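Local coordinates for protein putative cyclohexadienyl dehydrogenase and ADH prephenate dehydrogenase (Rhizobium meliloti, PDB 4WJI) that probably catalyses the oxidative decarboxylation of prephenate to 4-hydroxyphenylpyruvate in tyrosine biosynthesis, and binds NADP and tyrosine, at residues V70-P73 / V74-G78; A82-A85 / A86-P90. All blocks are in the same frame, centred on the assembly; numbering follows the deposited sequence.

Interaction 1 of 2, residues V70-P73 / V74-G78. With NAP (NADP nicotinamide-adenine-dinucleotide phosphate), chain B.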
ATOM      1  N   VAL A  70       5.725 -18.073 -21.848  1.00  8.31           N
ATOM      2  CA  VAL A  70       4.617 -18.678 -21.112  1.00  7.37           C
ATOM      3  C   VAL A  70       4.226 -17.726 -19.955  1.00  9.62           C
ATOM      4  O   VAL A  70       5.049 -17.466 -19.082  1.00  9.11           O
ATOM      5  CB  VAL A  70       4.999 -20.067 -20.585  1.00  8.84           C
ATOM      6  CG1 VAL A  70       3.840 -20.671 -19.802  1.00 11.15           C
ATOM      7  CG2 VAL A  70       5.417 -20.978 -21.731  1.00  9.99           C
ATOM      8  N   SER A  71       2.993 -17.220 -19.991  1.00  7.69           N
ATOM      9  CA  SER A  71       2.458 -16.224 -19.026  1.00  8.19           C
ATOM     10  C   SER A  71       1.110 -16.689 -18.485  1.00  9.12           C
ATOM     11  O   SER A  71       0.080 -16.109 -18.755  1.00  9.99           O
ATOM     12  CB  SER A  71       2.313 -14.807 -19.664  1.00  9.51           C
ATOM     13  OG  SER A  71       3.542 -14.395 -20.311  1.00 10.54           O
ATOM     14  N   VAL A  72       1.159 -17.758 -17.701  1.00  9.52           N
ATOM     15  CA  VAL A  72      -0.014 -18.428 -17.109  1.00  8.66           C
ATOM     16  C   VAL A  72       0.204 -18.580 -15.594  1.00  8.58           C
ATOM     17  O   VAL A  72       1.341 -18.484 -15.124  1.00  9.86           O
ATOM     18  CB  VAL A  72      -0.278 -19.833 -17.738  1.00 10.64           C
ATOM     19  CG1 VAL A  72      -0.503 -19.713 -19.251  1.00 10.85           C
ATOM     20  CG2 VAL A  72       0.816 -20.833 -17.414  1.00 12.27           C
ATOM     21  N   PRO A  73      -0.854 -18.814 -14.807  1.00  9.46           N
ATOM     22  CA  PRO A  73      -0.626 -19.053 -13.376  1.00  8.88           C
ATOM     23  C   PRO A  73       0.361 -20.209 -13.168  1.00  7.94           C
ATOM     24  O   PRO A  73       0.387 -21.169 -13.970  1.00  9.50           O
ATOM     25  CB  PRO A  73      -2.000 -19.387 -12.837  1.00 11.78           C
ATOM     26  CG  PRO A  73      -2.953 -19.265 -13.910  1.00 13.74           C
ATOM     27  CD  PRO A  73      -2.268 -18.928 -15.200  1.00  9.94           C
ATOM     28  N   VAL A  74       1.213 -20.079 -12.141  1.00  8.60           N
ATOM     29  CA  VAL A  74       2.353 -20.989 -12.086  1.00  8.80           C
ATOM     30  C   VAL A  74       1.994 -22.457 -11.967  1.00 10.16           C
ATOM     31  O   VAL A  74       2.774 -23.338 -12.394  1.00 12.61           O
ATOM     32  CB  VAL A  74       3.427 -20.625 -11.044  1.00  8.85           C
ATOM     33  CG1 VAL A  74       4.116 -19.306 -11.391  1.00 11.32           C
ATOM     34  CG2 VAL A  74       2.854 -20.595  -9.644  1.00 10.84           C
ATOM     35  N   GLY A  75       0.833 -22.758 -11.421  1.00  9.11           N
ATOM     36  CA  GLY A  75       0.427 -24.154 -11.328  1.00 12.16           C
ATOM     37  C   GLY A  75       0.096 -24.811 -12.648  1.00 11.32           C
ATOM     38  O   GLY A  75      -0.036 -26.038 -12.718  1.00 12.77           O
ATOM     39  N   ALA A  76      -0.017 -24.012 -13.706  1.00  9.64           N
ATOM     40  CA  ALA A  76      -0.297 -24.501 -15.074  1.00  9.36           C
ATOM     41  C   ALA A  76       0.951 -24.734 -15.919  1.00 10.20           C
ATOM     42  O   ALA A  76       0.874 -25.180 -17.071  1.00 11.82           O
ATOM     43  CB  ALA A  76      -1.249 -23.553 -15.771  1.00 10.24           C
ATOM     44  N   SER A  77       2.108 -24.410 -15.357  1.00 10.45           N
ATOM     45  CA  SER A  77       3.334 -24.420 -16.135  1.00 12.24           C
ATOM     46  C   SER A  77       3.659 -25.788 -16.720  1.00 10.11           C
ATOM     47  O   SER A  77       4.076 -25.909 -17.910  1.00 11.18           O
ATOM     48  CB  SER A  77       4.523 -23.977 -15.260  1.00 13.72           C
ATOM     49  OG  SER A  77       4.348 -22.671 -14.746  1.00 16.63           O
ATOM     50  N   GLY A  78       3.541 -26.809 -15.893  1.00 12.30           N
ATOM     51  CA  GLY A  78       3.843 -28.168 -16.352  1.00 12.79           C
ATOM     52  C   GLY A  78       2.953 -28.618 -17.471  1.00 11.77           C
ATOM     53  O   GLY A  78       3.421 -29.269 -18.415  1.00 12.61           O
TER
HETATM   54  PA  NAP B 301      -3.906 -13.095 -15.959  1.00  9.98           P
HETATM   55  O1A NAP B 301      -4.045 -11.685 -16.388  1.00  9.70           O
HETATM   56  O2A NAP B 301      -4.926 -13.752 -15.091  1.00 12.08           O
HETATM   57  O5B NAP B 301      -3.776 -13.995 -17.283  1.00  9.88           O
HETATM   58  C5B NAP B 301      -3.834 -15.413 -17.191  1.00  9.47           C
HETATM   59  C4B NAP B 301      -3.559 -16.090 -18.532  1.00 10.10           C
HETATM   60  O4B NAP B 301      -3.337 -17.475 -18.290  1.00 11.69           O
HETATM   61  C3B NAP B 301      -4.748 -16.039 -19.474  1.00 10.64           C
HETATM   62  O3B NAP B 301      -4.330 -16.141 -20.825  1.00 11.07           O
HETATM   63  C2B NAP B 301      -5.493 -17.306 -19.147  1.00 11.19           C
HETATM   64  O2B NAP B 301      -6.225 -17.788 -20.239  1.00 11.88           O
HETATM   65  C1B NAP B 301      -4.360 -18.258 -18.879  1.00 11.48           C
HETATM   66  N9A NAP B 301      -4.645 -19.438 -18.018  1.00 12.61           N
HETATM   67  C8A NAP B 301      -5.203 -19.455 -16.819  1.00 13.22           C
HETATM   68  N7A NAP B 301      -5.267 -20.645 -16.278  1.00 14.13           N
HETATM   69  C5A NAP B 301      -4.713 -21.473 -17.207  1.00 13.46           C
HETATM   70  C6A NAP B 301      -4.495 -22.865 -17.241  1.00 15.24           C
HETATM   71  N6A NAP B 301      -4.861 -23.653 -16.212  1.00 18.05           N
HETATM   72  N1A NAP B 301      -3.896 -23.355 -18.306  1.00 15.56           N
HETATM   73  C2A NAP B 301      -3.540 -22.551 -19.294  1.00 14.85           C
HETATM   74  N3A NAP B 301      -3.713 -21.245 -19.362  1.00 12.45           N
HETATM   75  C4A NAP B 301      -4.313 -20.733 -18.295  1.00 11.91           C
HETATM   76  O3  NAP B 301      -2.467 -13.346 -15.302  1.00  9.65           O
HETATM   77  PN  NAP B 301      -1.089 -12.539 -15.324  1.00  9.02           P
HETATM   78  O1N NAP B 301      -1.222 -11.520 -14.309  1.00 10.72           O
HETATM   79  O2N NAP B 301      -0.719 -12.168 -16.690  1.00  8.45           O
HETATM   80  O5D NAP B 301      -0.067 -13.638 -14.729  1.00  9.10           O
HETATM   81  C5D NAP B 301       0.569 -14.594 -15.540  1.00  9.13           C
HETATM   82  C4D NAP B 301       1.866 -15.025 -14.860  1.00  9.38           C
HETATM   83  O4D NAP B 301       2.639 -13.870 -14.605  1.00  9.63           O
HETATM   84  C3D NAP B 301       1.662 -15.678 -13.526  1.00  9.77           C
HETATM   85  O3D NAP B 301       2.554 -16.771 -13.387  1.00 11.12           O
HETATM   86  C2D NAP B 301       1.975 -14.599 -12.517  1.00 10.00           C
HETATM   87  O2D NAP B 301       2.452 -15.171 -11.326  1.00 11.47           O
HETATM   88  C1D NAP B 301       3.084 -13.864 -13.271  1.00  9.37           C
HETATM   89  N1N NAP B 301       3.234 -12.436 -12.950  1.00  8.39           N
HETATM   90  C2N NAP B 301       2.172 -11.687 -12.644  1.00  7.59           C
HETATM   91  C3N NAP B 301       2.309 -10.354 -12.341  1.00  7.74           C
HETATM   92  C7N NAP B 301       1.154  -9.457 -11.959  1.00  8.91           C
HETATM   93  O7N NAP B 301       1.385  -8.424 -11.392  1.00 10.31           O
HETATM   94  N7N NAP B 301      -0.060  -9.854 -12.271  1.00  7.99           N
HETATM   95  C4N NAP B 301       3.566  -9.811 -12.377  1.00  7.92           C
HETATM   96  C5N NAP B 301       4.631 -10.603 -12.720  1.00  7.21           C
HETATM   97  C6N NAP B 301       4.463 -11.936 -12.979  1.00  7.93           C
HETATM   98  P2B NAP B 301      -7.829 -17.668 -20.300  1.00 12.72           P
HETATM   99  O1X NAP B 301      -8.168 -16.272 -19.898  1.00 13.72           O
HETATM  100  O2X NAP B 301      -8.138 -17.963 -21.740  1.00 15.17           O
HETATM  101  O3X NAP B 301      -8.445 -18.666 -19.338  1.00 15.47           O

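Interaction 2 of 2, residues A82-A85 / A86-P90. With MG (magnesium ion), chain D.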
ATOM      1  N   ALA A  82       4.176 -29.805 -21.184  1.00  9.90           N
ATOM      2  CA  ALA A  82       3.855 -31.106 -21.715  1.00 11.19           C
ATOM      3  C   ALA A  82       3.174 -30.974 -23.081  1.00 11.23           C
ATOM      4  O   ALA A  82       3.426 -31.782 -23.979  1.00 14.75           O
ATOM      5  CB  ALA A  82       2.973 -31.847 -20.740  1.00 12.82           C
ATOM      6  N   GLU A  83       2.299 -29.977 -23.251  1.00 11.87           N
ATOM      7  CA  GLU A  83       1.542 -29.850 -24.518  1.00 12.81           C
ATOM      8  C   GLU A  83       2.444 -29.371 -25.643  1.00 12.82           C
ATOM      9  O   GLU A  83       2.312 -29.783 -26.793  1.00 14.93           O
ATOM     10  CB  GLU A  83       0.379 -28.856 -24.347  1.00 16.44           C
ATOM     11  CG  GLU A  83      -0.555 -28.728 -25.553  1.00 20.89           C
ATOM     12  CD  GLU A  83      -1.335 -30.027 -25.876  1.00 42.45           C
ATOM     13  OE1 GLU A  83      -1.275 -31.015 -25.093  1.00 50.95           O
ATOM     14  OE2 GLU A  83      -2.029 -30.074 -26.931  1.00 50.79           O
ATOM     15  N   ILE A  84       3.405 -28.507 -25.338  1.00 10.10           N
ATOM     16  CA  ILE A  84       4.218 -27.910 -26.433  1.00 10.27           C
ATOM     17  C   ILE A  84       5.493 -28.690 -26.786  1.00 11.16           C
ATOM     18  O   ILE A  84       6.078 -28.494 -27.827  1.00 11.17           O
ATOM     19  CB  ILE A  84       4.596 -26.434 -26.107  1.00 10.96           C
ATOM     20  CG1 ILE A  84       5.582 -26.299 -24.904  1.00 11.82           C
ATOM     21  CG2 ILE A  84       3.348 -25.602 -25.927  1.00 12.46           C
ATOM     22  CD1 ILE A  84       6.048 -24.885 -24.609  1.00 14.38           C
ATOM     23  N   ALA A  85       5.916 -29.598 -25.900  1.00 11.07           N
ATOM     24  CA  ALA A  85       7.255 -30.162 -25.985  1.00 12.42           C
ATOM     25  C   ALA A  85       7.603 -30.721 -27.365  1.00 11.93           C
ATOM     26  O   ALA A  85       8.690 -30.459 -27.883  1.00 13.33           O
ATOM     27  CB  ALA A  85       7.419 -31.255 -24.936  1.00 15.77           C
ATOM     28  N   ALA A  86       6.691 -31.533 -27.904  1.00 11.51           N
ATOM     29  CA  ALA A  86       6.925 -32.245 -29.158  1.00 14.11           C
ATOM     30  C   ALA A  86       6.894 -31.361 -30.407  1.00 13.67           C
ATOM     31  O   ALA A  86       7.261 -31.811 -31.494  1.00 17.09           O
ATOM     32  CB  ALA A  86       5.920 -33.379 -29.320  1.00 19.55           C
ATOM     33  N   HIS A  87       6.438 -30.131 -30.229  1.00 11.39           N
ATOM     34  CA  HIS A  87       6.188 -29.205 -31.305  1.00 11.10           C
ATOM     35  C   HIS A  87       7.167 -28.059 -31.404  1.00  9.88           C
ATOM     36  O   HIS A  87       7.147 -27.293 -32.382  1.00 11.46           O
ATOM     37  CB  HIS A  87       4.800 -28.634 -31.104  1.00 12.17           C
ATOM     38  CG  HIS A  87       3.735 -29.673 -31.152  1.00 14.65           C
ATOM     39  ND1 HIS A  87       3.041 -29.955 -32.302  1.00 24.16           N
ATOM     40  CD2 HIS A  87       3.274 -30.525 -30.205  1.00 17.48           C
ATOM     41  CE1 HIS A  87       2.186 -30.937 -32.064  1.00 25.87           C
ATOM     42  NE2 HIS A  87       2.310 -31.304 -30.798  1.00 22.46           N
ATOM     43  N   LEU A  88       8.071 -27.975 -30.451  1.00  9.30           N
ATOM     44  CA  LEU A  88       9.111 -26.952 -30.471  1.00  9.57           C
ATOM     45  C   LEU A  88      10.192 -27.251 -31.501  1.00  9.95           C
ATOM     46  O   LEU A  88      10.639 -28.396 -31.607  1.00 13.22           O
ATOM     47  CB  LEU A  88       9.752 -26.864 -29.095  1.00  9.41           C
ATOM     48  CG  LEU A  88       8.863 -26.371 -27.955  1.00  9.25           C
ATOM     49  CD1 LEU A  88       9.424 -26.745 -26.581  1.00 12.12           C
ATOM     50  CD2 LEU A  88       8.637 -24.863 -28.054  1.00 11.27           C
ATOM     51  N   LYS A  89      10.655 -26.227 -32.209  1.00 11.50           N
ATOM     52  CA  LYS A  89      11.730 -26.485 -33.165  1.00 13.35           C
ATOM     53  C   LYS A  89      13.084 -26.507 -32.436  1.00 11.70           C
ATOM     54  O   LYS A  89      13.230 -25.925 -31.373  1.00 13.38           O
ATOM     55  CB  LYS A  89      11.775 -25.478 -34.298  1.00 17.07           C
ATOM     56  CG  LYS A  89      12.190 -24.111 -33.893  1.00 14.95           C
ATOM     57  CD  LYS A  89      12.519 -23.251 -35.102  1.00 16.71           C
ATOM     58  CE  LYS A  89      12.850 -21.839 -34.705  1.00 18.50           C
ATOM     59  NZ  LYS A  89      13.054 -20.937 -35.894  1.00 26.40           N
ATOM     60  N   PRO A  90      14.078 -27.199 -33.024  1.00 15.17           N
ATOM     61  CA  PRO A  90      15.414 -27.139 -32.464  1.00 15.39           C
ATOM     62  C   PRO A  90      15.898 -25.722 -32.300  1.00 12.94           C
ATOM     63  O   PRO A  90      15.733 -24.898 -33.229  1.00 14.79           O
ATOM     64  CB  PRO A  90      16.271 -27.918 -33.479  1.00 21.34           C
ATOM     65  CG  PRO A  90      15.316 -28.756 -34.232  1.00 23.55           C
ATOM     66  CD  PRO A  90      14.022 -27.994 -34.262  1.00 17.25           C
TER
HETATM   67 MG    MG D 303       0.789 -32.913 -29.755  1.00 44.90          MG
HETATM   68  O   HOH W   1       4.253 -32.557 -26.618  1.00 18.13           O
HETATM   69  O   HOH W   2       0.836 -31.791 -27.698  1.00 27.92           O
HETATM   70  O   HOH W   3      10.388 -30.733 -30.074  1.00 22.36           O
HETATM   71  O   HOH W   4      -0.976 -31.669 -30.174  1.00 42.78           O
HETATM   72  O   HOH W   5       1.136 -33.949 -31.346  1.00 48.57           O
HETATM   73  O   HOH W   6       2.513 -33.938 -28.378  1.00 39.69           O
HETATM   74  O   HOH W   7      -0.272 -34.206 -28.669  1.00 48.51           O

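Interaction 1 of 2, residues V70-P73 / V74-G78
V72 spreads its two methyls between A76 and the adenosine half of NADP. Its CB lies 3.9 Å from O4B of the adenosine ribose. Beyond it, CG1 stands anti to the carbonyl carbon (chi1 -59°), which carries this methyl to 3.6 Å from N3A of NADP. The other branch turns back into the protein, V72 CG2 meeting A76 CB at 3.8 Å. A76 CB in turn packs 3.6 Å from C6A of NADP, and P73 CD lies 3.4 Å from C8A, so three compact apolar residues line the base. Cutting V72 back to an alanine would remove both methyls, and would probably leave N3A without its apolar cover and the A76 methyl without one of its neighbours. V72 O accepts a 2.7 Å hydrogen bond from O3D of NADP. The ring of P73 restrains its phi (-55°) and sets CD and CG against the adenine; P73 O accepts a hydrogen bond from A76 N (2.9 Å) from above the carbonyl plane. S77 OG and N both reach V74 O from one face of its plane. The turn joins strand 67-70 to helix 77-84; helix 232-241 touches P73 and V74, D237 accepting from G75 N, and helix 102-108 borders V74 and S77.

Interaction 2 of 2, residues A82-A85 / A86-P90
With CG anti to its carbonyl carbon (chi1 -62°) and the ring turned to chi2 -95°, H87 brings CD2 to 3.6 Å from E83 O, which lies oblique to the ring, and directs NE2 to a magnesium ion. A histidine fits here because its two nitrogens can act apart: NE2 binds magnesium at 2.5 Å, while ND1 is hydrogen-bonded to E63, which fixes the rotation of the ring. Five waters complete an octahedron about the metal. One of them donates to E83 O at 2.7 Å, so the backbone of the preceding helical turn holds the ion from the second shell.

The chain is turned by I84 O, which receives H87 N at 2.9 Å from above its carbonyl plane (N-H...O 155°) and a weak bond from L88 N. Another water links A82 O to A86 N. L88 swings its CG beside its own backbone N, bringing CD1 to 4.2 Å from I84 CG1; both are branched and apolar, as befits their buried side. The whole is a largely hydrated surface magnesium site where helix 77-84 of the Rossmann-type nucleotide-binding domain gives way to the loop before strand 93-96, and the carbonyls there would probably favour a cation.

Overall arrangement
Interactions 1 and 2 mark the beginning and the end of helix 77-84, their centres about 16 Å apart, and follow closely in sequence, with three residues between them and no other touch. In the Rossmann-type nucleotide-binding domain this helix follows strand 67-70 and leads on to strand 93-96. Its beginning belongs to the cofactor site: in interaction 1 the V74 side chain is also about 8 Å from the bound tyrosine. Its far end serves a different ligand, for there H87 binds a magnesium ion whose other ligands are waters. The E83 side chain remains about 9 Å from NADP, but the ion itself is about 15 Å from the nearest NADP atom, a site apart from the cofactor pocket.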